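Local atomic coordinates of beta-lactamase II (Erythrobacter litoralis, PDB entry 6V73), a protein that probably catalyses the zinc-dependent hydrolysis of beta-lactams to substituted beta-amino acids, the reaction of class B metallo-beta-lactamases in antibiotic resistance. Residues G47-N52 / M224-P229; G162-R167 / A203-S208; C184-G189 / R232-R237. All coordinates share one frame; numbering follows the deposited sequence.

Overall arrangement
Each of the three contacts includes one ligand of the two-zinc site, drawn from a different part of the fold. Contacts 1 and 3 meet at the same zinc ion, through His226 and Cys184, and touch each other where Met224 and Ser227 lie against residues 186-188; contact 2 reaches the other zinc ion through His165. Contacts 2 and 3 are buried and set a loop against a helix, 205-215 and 233-243 respectively. Contact 1 is only partly buried, borders the second subunit and pairs a strand with a loop. Its chemistry is backbone polar, with a carbonyl aiming a ligand. In contact 2 a methyl group covers an aromatic ring, whereas contact 3 combines aliphatic packing with polar contacts on one glycine carbonyl.

Contact 1: residues G47-N52 / M224-P229; sequences GPIPSN and MSHSPP. With ZN (zinc ion), chain C.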
loop_
_atom_site.group_PDB
_atom_site.type_symbol
_atom_site.label_atom_id
_atom_site.label_comp_id
_atom_site.label_asym_id
_atom_site.label_seq_id
_atom_site.Cartn_x
_atom_site.Cartn_y
_atom_site.Cartn_z
ATOM N N GLY A 47 5.735 8.157 -2.279
ATOM C CA GLY A 47 7.090 8.032 -2.758
ATOM C C GLY A 47 7.234 6.900 -3.745
ATOM O O GLY A 47 6.512 5.895 -3.697
ATOM N N PRO A 48 8.176 7.057 -4.675
ATOM C CA PRO A 48 8.383 6.030 -5.701
ATOM C C PRO A 48 8.766 4.695 -5.080
ATOM O O PRO A 48 9.536 4.639 -4.120
ATOM C CB PRO A 48 9.525 6.602 -6.547
ATOM C CG PRO A 48 10.212 7.573 -5.660
ATOM C CD PRO A 48 9.159 8.147 -4.767
ATOM N N ILE A 49 8.223 3.625 -5.644
ATOM C CA ILE A 49 8.481 2.257 -5.205
ATOM C C ILE A 49 9.283 1.556 -6.291
ATOM O O ILE A 49 8.861 1.554 -7.453
ATOM C CB ILE A 49 7.176 1.484 -4.928
ATOM C CG1 ILE A 49 6.429 2.070 -3.730
ATOM C CG2 ILE A 49 7.469 0.021 -4.659
ATOM C CD1 ILE A 49 5.000 1.516 -3.603
ATOM N N PRO A 50 10.407 0.930 -5.962
ATOM C CA PRO A 50 11.129 0.127 -6.954
ATOM C C PRO A 50 10.490 -1.237 -7.162
ATOM O O PRO A 50 9.956 -1.841 -6.229
ATOM C CB PRO A 50 12.522 -0.022 -6.334
ATOM C CG PRO A 50 12.243 -0.024 -4.815
ATOM C CD PRO A 50 11.048 0.914 -4.630
ATOM N N SER A 51 10.571 -1.728 -8.409
ATOM C CA SER A 51 10.175 -3.095 -8.752
ATOM C C SER A 51 11.217 -3.737 -9.652
ATOM O O SER A 51 11.679 -3.112 -10.612
ATOM C CB SER A 51 8.826 -3.158 -9.459
ATOM O OG SER A 51 8.332 -4.477 -9.396
ATOM N N ASN A 52 11.551 -5.000 -9.354
ATOM C CA ASN A 52 12.655 -5.719 -9.986
ATOM C C ASN A 52 12.149 -6.878 -10.832
ATOM O O ASN A 52 11.347 -7.691 -10.367
ATOM C CB ASN A 52 13.631 -6.286 -8.955
ATOM C CG ASN A 52 14.362 -5.227 -8.181
ATOM O OD1 ASN A 52 14.866 -5.495 -7.089
ATOM N ND2 ASN A 52 14.438 -4.022 -8.730
ATOM N N MET A 224 14.620 -10.578 -5.631
ATOM C CA MET A 224 13.225 -10.347 -5.264
ATOM C C MET A 224 12.764 -9.014 -5.839
ATOM O O MET A 224 13.558 -8.235 -6.370
ATOM C CB MET A 224 13.037 -10.376 -3.747
ATOM C CG MET A 224 13.616 -9.166 -3.050
ATOM S SD MET A 224 14.204 -9.551 -1.393
ATOM C CE MET A 224 15.803 -10.282 -1.732
ATOM N N SER A 225 11.464 -8.746 -5.688
ATOM C CA SER A 225 10.847 -7.638 -6.413
ATOM C C SER A 225 11.247 -6.271 -5.869
ATOM O O SER A 225 11.332 -5.306 -6.637
ATOM C CB SER A 225 9.327 -7.765 -6.385
ATOM O OG SER A 225 8.903 -8.955 -7.020
ATOM N N HIS A 226 11.449 -6.132 -4.557
ATOM C CA HIS A 226 11.453 -4.788 -3.984
ATOM C C HIS A 226 12.709 -4.449 -3.204
ATOM O O HIS A 226 12.735 -3.412 -2.531
ATOM C CB HIS A 226 10.203 -4.577 -3.121
ATOM C CG HIS A 226 8.925 -4.639 -3.910
ATOM N ND1 HIS A 226 8.620 -3.732 -4.903
ATOM C CD2 HIS A 226 7.897 -5.520 -3.882
ATOM C CE1 HIS A 226 7.451 -4.040 -5.437
ATOM N NE2 HIS A 226 6.990 -5.118 -4.835
ATOM N N SER A 227 13.758 -5.253 -3.309
ATOM C CA SER A 227 15.056 -4.896 -2.752
ATOM C C SER A 227 16.118 -5.638 -3.544
ATOM O O SER A 227 15.807 -6.599 -4.252
ATOM C CB SER A 227 15.149 -5.214 -1.247
ATOM O OG SER A 227 14.532 -6.444 -0.925
ATOM N N PRO A 228 17.365 -5.192 -3.491
ATOM C CA PRO A 228 18.383 -5.746 -4.388
ATOM C C PRO A 228 18.711 -7.190 -4.049
ATOM O O PRO A 228 18.283 -7.704 -3.006
ATOM C CB PRO A 228 19.586 -4.819 -4.165
ATOM C CG PRO A 228 19.290 -4.053 -2.966
ATOM C CD PRO A 228 17.830 -3.965 -2.827
ATOM N N PRO A 229 19.448 -7.888 -4.923
ATOM C CA PRO A 229 19.777 -9.299 -4.660
ATOM C C PRO A 229 20.618 -9.473 -3.412
ATOM O O PRO A 229 21.383 -8.593 -3.015
ATOM C CB PRO A 229 20.564 -9.729 -5.905
ATOM C CG PRO A 229 20.128 -8.792 -6.966
ATOM C CD PRO A 229 19.835 -7.478 -6.283
HETATM ZN ZN ZN C . 5.342 -6.375 -5.223
#
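Where strand 49-58 runs past the loop 224-229, Asn52 and Ser225 bring their CA atoms to 4.4 Å, and the Ser225 carbonyl turns to the strand. It receives a weak, strongly bent hydrogen bond from Asn52 N at 2.7 Å and a CA-H...O contact from Ser51 CA. The CB of Asn52 points into the loop and lies 3.2 Å from Met224 O. His226 ties the loop to the strand and to the metal. Its CG stands anti to its own carbonyl carbon (chi1 -64°), which carries the imidazole back to the strand although the CB points elsewhere. ND1 donates to Pro50 O over 2.7 Å. The bond is fairly straight (158°), and the oxygen lies at the ring edge, close to its plane. NE2 then binds zinc at 2.1 Å. The Pro50 carbonyl is thus a second-shell partner: it fixes the rotation of the ring and leaves NE2 for the metal. Ile49 approaches the same ring at a slant, its CG2 3.9 Å from ND1, while the CB of Ser225 lies over one face toward the rim. Asp100 and Cys184 bind this zinc too. Phe46 of the second subunit meets the His226 ring edge-to-face and packs on Ile49. Strand 49-58 is paired on this stretch with strand 34-41, whose Thr38 and Tyr40 touch Pro50; the loop 224-229 links strand 221-223 to helix 233-243, so the contact joins the two sheets of the fold.

Contact 2: residues G162-R167 / A203-S208; sequences GGAHTR and AAYAQS. With ZN (zinc ion), chain B.
Ala164 sets its methyl squarely over the middle of the Tyr205 ring, CB 3.7 Å above the ring plane, in a CH-pi contact nearly along the ring normal. It does so from an uncommon backbone conformation (phi -161°, psi -106°). That twist keeps the CA of Ala164 above the same face and brings the following peptide along the ring: Ala164 C lies 3.4 Å from Tyr205 CD1, and His165 N, set obliquely to the ring, 3.4 Å from CE1. Tyr205 reaches this place because its CG is anti to its backbone N (chi1 -155°), which carries the ring over to Ala164 and His165. The hydroxyl end passes the CB of His165 and is hydrogen-bonded to Met185 O, so one tyrosine braces two loops that carry zinc ligands. A second attachment lies at the glycine pair. Ser208 OG donates to Gly163 O, although the modelled separation of 2.4 Å is too short to be trusted in detail. Ala204 CB lies 3.5 Å from Gly163 O. Gly163 O also faces Ala204 O at 3.4 Å, two acceptors that cannot bond; Ala204 O is satisfied instead by Ser208 N near the start of the helix. Within the loop, Ala164 N bonds to Thr166 O, a tight bend that projects His165 away from the helix. Its NE2 binds zinc at 2.1 Å. Together with His96 and His98, His165 makes up the three-histidine zinc site of class B1 metallo-beta-lactamases, here with the start of helix 205-215 packed against the loop that carries His165.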
loop_
_atom_site.group_PDB
_atom_site.type_symbol
_atom_site.label_atom_id
_atom_site.label_comp_id
_atom_site.label_asym_id
_atom_site.label_seq_id
_atom_site.Cartn_x
_atom_site.Cartn_y
_atom_site.Cartn_z
ATOM N N GLY A 162 2.771 -22.185 -3.924
ATOM C CA GLY A 162 1.542 -22.060 -3.171
ATOM C C GLY A 162 1.281 -20.610 -2.788
ATOM O O GLY A 162 2.082 -19.708 -3.044
ATOM N N GLY A 163 0.125 -20.406 -2.165
ATOM C CA GLY A 163 -0.277 -19.057 -1.806
ATOM C C GLY A 163 0.679 -18.444 -0.799
ATOM O O GLY A 163 1.198 -19.123 0.092
ATOM N N ALA A 164 0.917 -17.142 -0.955
ATOM C CA ALA A 164 1.765 -16.378 -0.050
ATOM C C ALA A 164 1.463 -14.889 -0.214
ATOM O O ALA A 164 0.415 -14.413 0.248
ATOM C CB ALA A 164 3.242 -16.691 -0.307
ATOM N N HIS A 165 2.367 -14.143 -0.863
ATOM C CA HIS A 165 2.113 -12.725 -1.127
ATOM C C HIS A 165 0.793 -12.530 -1.869
ATOM O O HIS A 165 0.034 -11.604 -1.563
ATOM C CB HIS A 165 3.272 -12.119 -1.915
ATOM C CG HIS A 165 2.969 -10.778 -2.504
ATOM N ND1 HIS A 165 2.878 -9.632 -1.740
ATOM C CD2 HIS A 165 2.726 -10.401 -3.781
ATOM C CE1 HIS A 165 2.598 -8.605 -2.526
ATOM N NE2 HIS A 165 2.500 -9.046 -3.768
ATOM N N THR A 166 0.511 -13.388 -2.855
ATOM C CA THR A 166 -0.824 -13.549 -3.427
ATOM C C THR A 166 -1.067 -15.040 -3.648
ATOM O O THR A 166 -0.168 -15.865 -3.500
ATOM C CB THR A 166 -1.004 -12.803 -4.758
ATOM O OG1 THR A 166 -0.129 -13.373 -5.723
ATOM C CG2 THR A 166 -0.703 -11.317 -4.633
ATOM N N ARG A 167 -2.302 -15.396 -3.994
ATOM C CA ARG A 167 -2.601 -16.800 -4.225
ATOM C C ARG A 167 -2.002 -17.300 -5.533
ATOM O O ARG A 167 -1.805 -18.509 -5.689
ATOM C CB ARG A 167 -4.122 -17.019 -4.205
ATOM C CG ARG A 167 -4.747 -16.770 -2.830
ATOM C CD ARG A 167 -6.224 -17.085 -2.845
ATOM N NE ARG A 167 -6.946 -16.248 -3.798
ATOM C CZ ARG A 167 -7.739 -16.717 -4.761
ATOM N NH1 ARG A 167 -7.897 -18.034 -4.924
ATOM N NH2 ARG A 167 -8.354 -15.870 -5.577
ATOM N N ALA A 203 -2.342 -17.746 5.895
ATOM C CA ALA A 203 -2.203 -19.087 6.456
ATOM C C ALA A 203 -1.123 -19.887 5.735
ATOM O O ALA A 203 -0.325 -20.574 6.378
ATOM C CB ALA A 203 -3.545 -19.825 6.422
ATOM N N ALA A 204 -1.062 -19.804 4.407
ATOM C CA ALA A 204 -0.126 -20.640 3.661
ATOM C C ALA A 204 1.238 -19.993 3.453
ATOM O O ALA A 204 2.154 -20.670 2.974
ATOM C CB ALA A 204 -0.717 -21.014 2.296
ATOM N N TYR A 205 1.398 -18.718 3.813
ATOM C CA TYR A 205 2.601 -17.973 3.444
ATOM C C TYR A 205 3.878 -18.679 3.884
ATOM O O TYR A 205 4.804 -18.852 3.087
ATOM C CB TYR A 205 2.540 -16.575 4.047
ATOM C CG TYR A 205 3.341 -15.526 3.316
ATOM C CD1 TYR A 205 2.739 -14.345 2.906
ATOM C CD2 TYR A 205 4.689 -15.695 3.060
ATOM C CE1 TYR A 205 3.443 -13.373 2.260
ATOM C CE2 TYR A 205 5.412 -14.719 2.391
ATOM C CZ TYR A 205 4.780 -13.557 2.008
ATOM O OH TYR A 205 5.467 -12.560 1.360
ATOM N N ALA A 206 3.955 -19.075 5.157
ATOM C CA ALA A 206 5.166 -19.713 5.669
ATOM C C ALA A 206 5.513 -20.971 4.874
ATOM O O ALA A 206 6.651 -21.141 4.422
ATOM C CB ALA A 206 4.997 -20.041 7.155
ATOM N N GLN A 207 4.538 -21.866 4.685
ATOM C CA GLN A 207 4.820 -23.116 3.985
ATOM C C GLN A 207 5.271 -22.866 2.545
ATOM O O GLN A 207 6.166 -23.553 2.039
ATOM C CB GLN A 207 3.593 -24.024 4.019
ATOM C CG GLN A 207 3.874 -25.406 3.457
ATOM C CD GLN A 207 4.995 -26.123 4.199
ATOM O OE1 GLN A 207 4.936 -26.298 5.421
ATOM N NE2 GLN A 207 6.022 -26.538 3.464
ATOM N N SER A 208 4.666 -21.887 1.868
ATOM C CA SER A 208 5.075 -21.582 0.498
ATOM C C SER A 208 6.475 -20.991 0.439
ATOM O O SER A 208 7.192 -21.194 -0.551
ATOM C CB SER A 208 4.085 -20.631 -0.154
ATOM O OG SER A 208 2.752 -20.963 0.203
HETATM ZN ZN ZN B . 2.239 -8.046 -5.596
#

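Contact 3: residues C184-G189 / R232-R237; sequences CMIKAG and RKAIER. With ZN (zinc ion), chain C.
Ile186 and Gly189 lie against the first turns of helix 233-243, a loop-on-helix packing within the alpha-beta/beta-alpha sandwich of the metallo-beta-lactamase fold. The apolar part centres on Ile186. Its CG2 touches the CB of Ala234 at 4.1 Å, and its CD1 meets the CG1 of Ile235 at 4.2 Å, the two isoleucines lying at a slant to one another. Phe212 of helix 205-215 and Ile222 of strand 221-223 touch both isoleucines, placing them in the buried layer between helices and sheet. Close backbone packing comes next. Gly189 N lies 3.8 Å from Ala234 CA, and the missing side chain matters toward Lys233, whose CD a CB would crowd. Lys187 O and Ala234 O stand 3.2 Å apart as two acceptors without a bond between them. Thr238 OG1 bridges the two chain segments, hydrogen-bonded both to Ala234 O and to Lys187 N. The polar contacts gather on one carbonyl, Gly189 O. Lys233 NZ gives it a weak hydrogen bond at 2.9 Å; CG anti to the backbone N (chi1 -159°) and a bend at chi2 take the lysine chain across to that oxygen. Arg237 comes to the same oxygen from the next turn of the helix, its bent chain putting NE 3.1 Å away, and its CG also rests near Ala188 O. On the zinc side, away from the helix, Lys187 occupies a position consistent with the lysine found three residues beyond the metal-binding cysteine in many B1 enzymes. Its ammonium is held by Leu194 O and, in the carbonyl plane, by Cys184 O at 3.0 Å from NZ, while the SG of Cys184 itself binds zinc at 2.3 Å.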
loop_
_atom_site.group_PDB
_atom_site.type_symbol
_atom_site.label_atom_id
_atom_site.label_comp_id
_atom_site.label_asym_id
_atom_site.label_seq_id
_atom_site.Cartn_x
_atom_site.Cartn_y
_atom_site.Cartn_z
ATOM N N CYS A 184 7.616 -11.095 -5.244
ATOM C CA CYS A 184 7.181 -10.319 -4.096
ATOM C C CYS A 184 6.935 -11.169 -2.863
ATOM O O CYS A 184 6.724 -10.608 -1.778
ATOM C CB CYS A 184 5.905 -9.553 -4.429
ATOM S SG CYS A 184 6.042 -8.463 -5.853
ATOM N N MET A 185 6.964 -12.499 -2.999
ATOM C CA MET A 185 6.825 -13.354 -1.827
ATOM C C MET A 185 8.008 -13.194 -0.882
ATOM O O MET A 185 7.839 -13.196 0.342
ATOM C CB MET A 185 6.692 -14.807 -2.263
ATOM C CG MET A 185 6.806 -15.784 -1.111
ATOM S SD MET A 185 6.509 -17.494 -1.587
ATOM C CE MET A 185 7.997 -17.859 -2.503
ATOM N N ILE A 186 9.209 -13.064 -1.434
ATOM C CA ILE A 186 10.432 -12.997 -0.652
ATOM C C ILE A 186 10.749 -11.539 -0.385
ATOM O O ILE A 186 10.693 -10.702 -1.300
ATOM C CB ILE A 186 11.597 -13.681 -1.387
ATOM C CG1 ILE A 186 11.336 -15.178 -1.545
ATOM C CG2 ILE A 186 12.900 -13.426 -0.653
ATOM C CD1 ILE A 186 11.352 -15.970 -0.233
ATOM N N LYS A 187 11.072 -11.229 0.867
ATOM C CA LYS A 187 11.470 -9.889 1.257
ATOM C C LYS A 187 12.873 -9.945 1.852
ATOM O O LYS A 187 13.432 -11.022 2.071
ATOM C CB LYS A 187 10.455 -9.284 2.237
ATOM C CG LYS A 187 9.535 -8.243 1.604
ATOM C CD LYS A 187 8.384 -8.861 0.820
ATOM C CE LYS A 187 7.696 -7.782 -0.004
ATOM N NZ LYS A 187 6.271 -8.087 -0.254
ATOM N N ALA A 188 13.443 -8.768 2.111
ATOM C CA ALA A 188 14.875 -8.665 2.345
ATOM C C ALA A 188 15.261 -9.252 3.703
ATOM O O ALA A 188 14.433 -9.421 4.597
ATOM C CB ALA A 188 15.323 -7.206 2.247
ATOM N N GLY A 189 16.554 -9.560 3.848
ATOM C CA GLY A 189 17.055 -10.176 5.068
ATOM C C GLY A 189 16.905 -9.319 6.310
ATOM O O GLY A 189 16.994 -9.838 7.428
ATOM N N ARG A 232 20.902 -16.128 1.031
ATOM C CA ARG A 232 19.748 -16.916 1.458
ATOM C C ARG A 232 19.123 -16.417 2.755
ATOM O O ARG A 232 18.042 -16.891 3.114
ATOM C CB ARG A 232 20.130 -18.390 1.618
ATOM C CG ARG A 232 20.153 -19.169 0.315
ATOM C CD ARG A 232 20.276 -20.651 0.573
ATOM N NE ARG A 232 18.978 -21.314 0.686
ATOM C CZ ARG A 232 18.273 -21.750 -0.354
ATOM N NH1 ARG A 232 17.109 -22.351 -0.160
ATOM N NH2 ARG A 232 18.729 -21.581 -1.592
ATOM N N LYS A 233 19.764 -15.481 3.460
ATOM C CA LYS A 233 19.141 -14.918 4.649
ATOM C C LYS A 233 17.825 -14.228 4.325
ATOM O O LYS A 233 16.971 -14.102 5.211
ATOM C CB LYS A 233 20.083 -13.929 5.328
ATOM C CG LYS A 233 19.747 -13.697 6.784
ATOM C CD LYS A 233 20.018 -12.272 7.198
ATOM C CE LYS A 233 19.122 -11.873 8.352
ATOM N NZ LYS A 233 19.477 -10.519 8.866
ATOM N N ALA A 234 17.641 -13.776 3.083
ATOM C CA ALA A 234 16.359 -13.192 2.716
ATOM C C ALA A 234 15.233 -14.214 2.853
ATOM O O ALA A 234 14.129 -13.873 3.297
ATOM C CB ALA A 234 16.427 -12.620 1.301
ATOM N N ILE A 235 15.501 -15.477 2.502
ATOM C CA ILE A 235 14.529 -16.545 2.742
ATOM C C ILE A 235 14.296 -16.722 4.236
ATOM O O ILE A 235 13.158 -16.842 4.700
ATOM C CB ILE A 235 15.000 -17.861 2.101
ATOM C CG1 ILE A 235 15.063 -17.736 0.580
ATOM C CG2 ILE A 235 14.114 -19.032 2.524
ATOM C CD1 ILE A 235 15.842 -18.865 -0.076
ATOM N N GLU A 236 15.377 -16.735 5.011
ATOM C CA GLU A 236 15.268 -17.005 6.438
ATOM C C GLU A 236 14.426 -15.936 7.131
ATOM O O GLU A 236 13.516 -16.251 7.909
ATOM C CB GLU A 236 16.671 -17.099 7.042
ATOM C CG GLU A 236 16.707 -17.265 8.548
ATOM C CD GLU A 236 17.958 -16.663 9.169
ATOM O OE1 GLU A 236 19.072 -17.111 8.818
ATOM O OE2 GLU A 236 17.825 -15.751 10.013
ATOM N N ARG A 237 14.687 -14.663 6.820
ATOM C CA ARG A 237 13.941 -13.574 7.445
ATOM C C ARG A 237 12.486 -13.571 6.997
ATOM O O ARG A 237 11.582 -13.296 7.799
ATOM C CB ARG A 237 14.600 -12.236 7.116
ATOM C CG ARG A 237 13.836 -11.030 7.631
ATOM C CD ARG A 237 13.780 -11.045 9.143
ATOM N NE ARG A 237 14.930 -10.367 9.728
ATOM C CZ ARG A 237 14.863 -9.200 10.363
ATOM N NH1 ARG A 237 15.962 -8.650 10.876
ATOM N NH2 ARG A 237 13.692 -8.586 10.490
HETATM ZN ZN ZN C . 5.342 -6.375 -5.223
#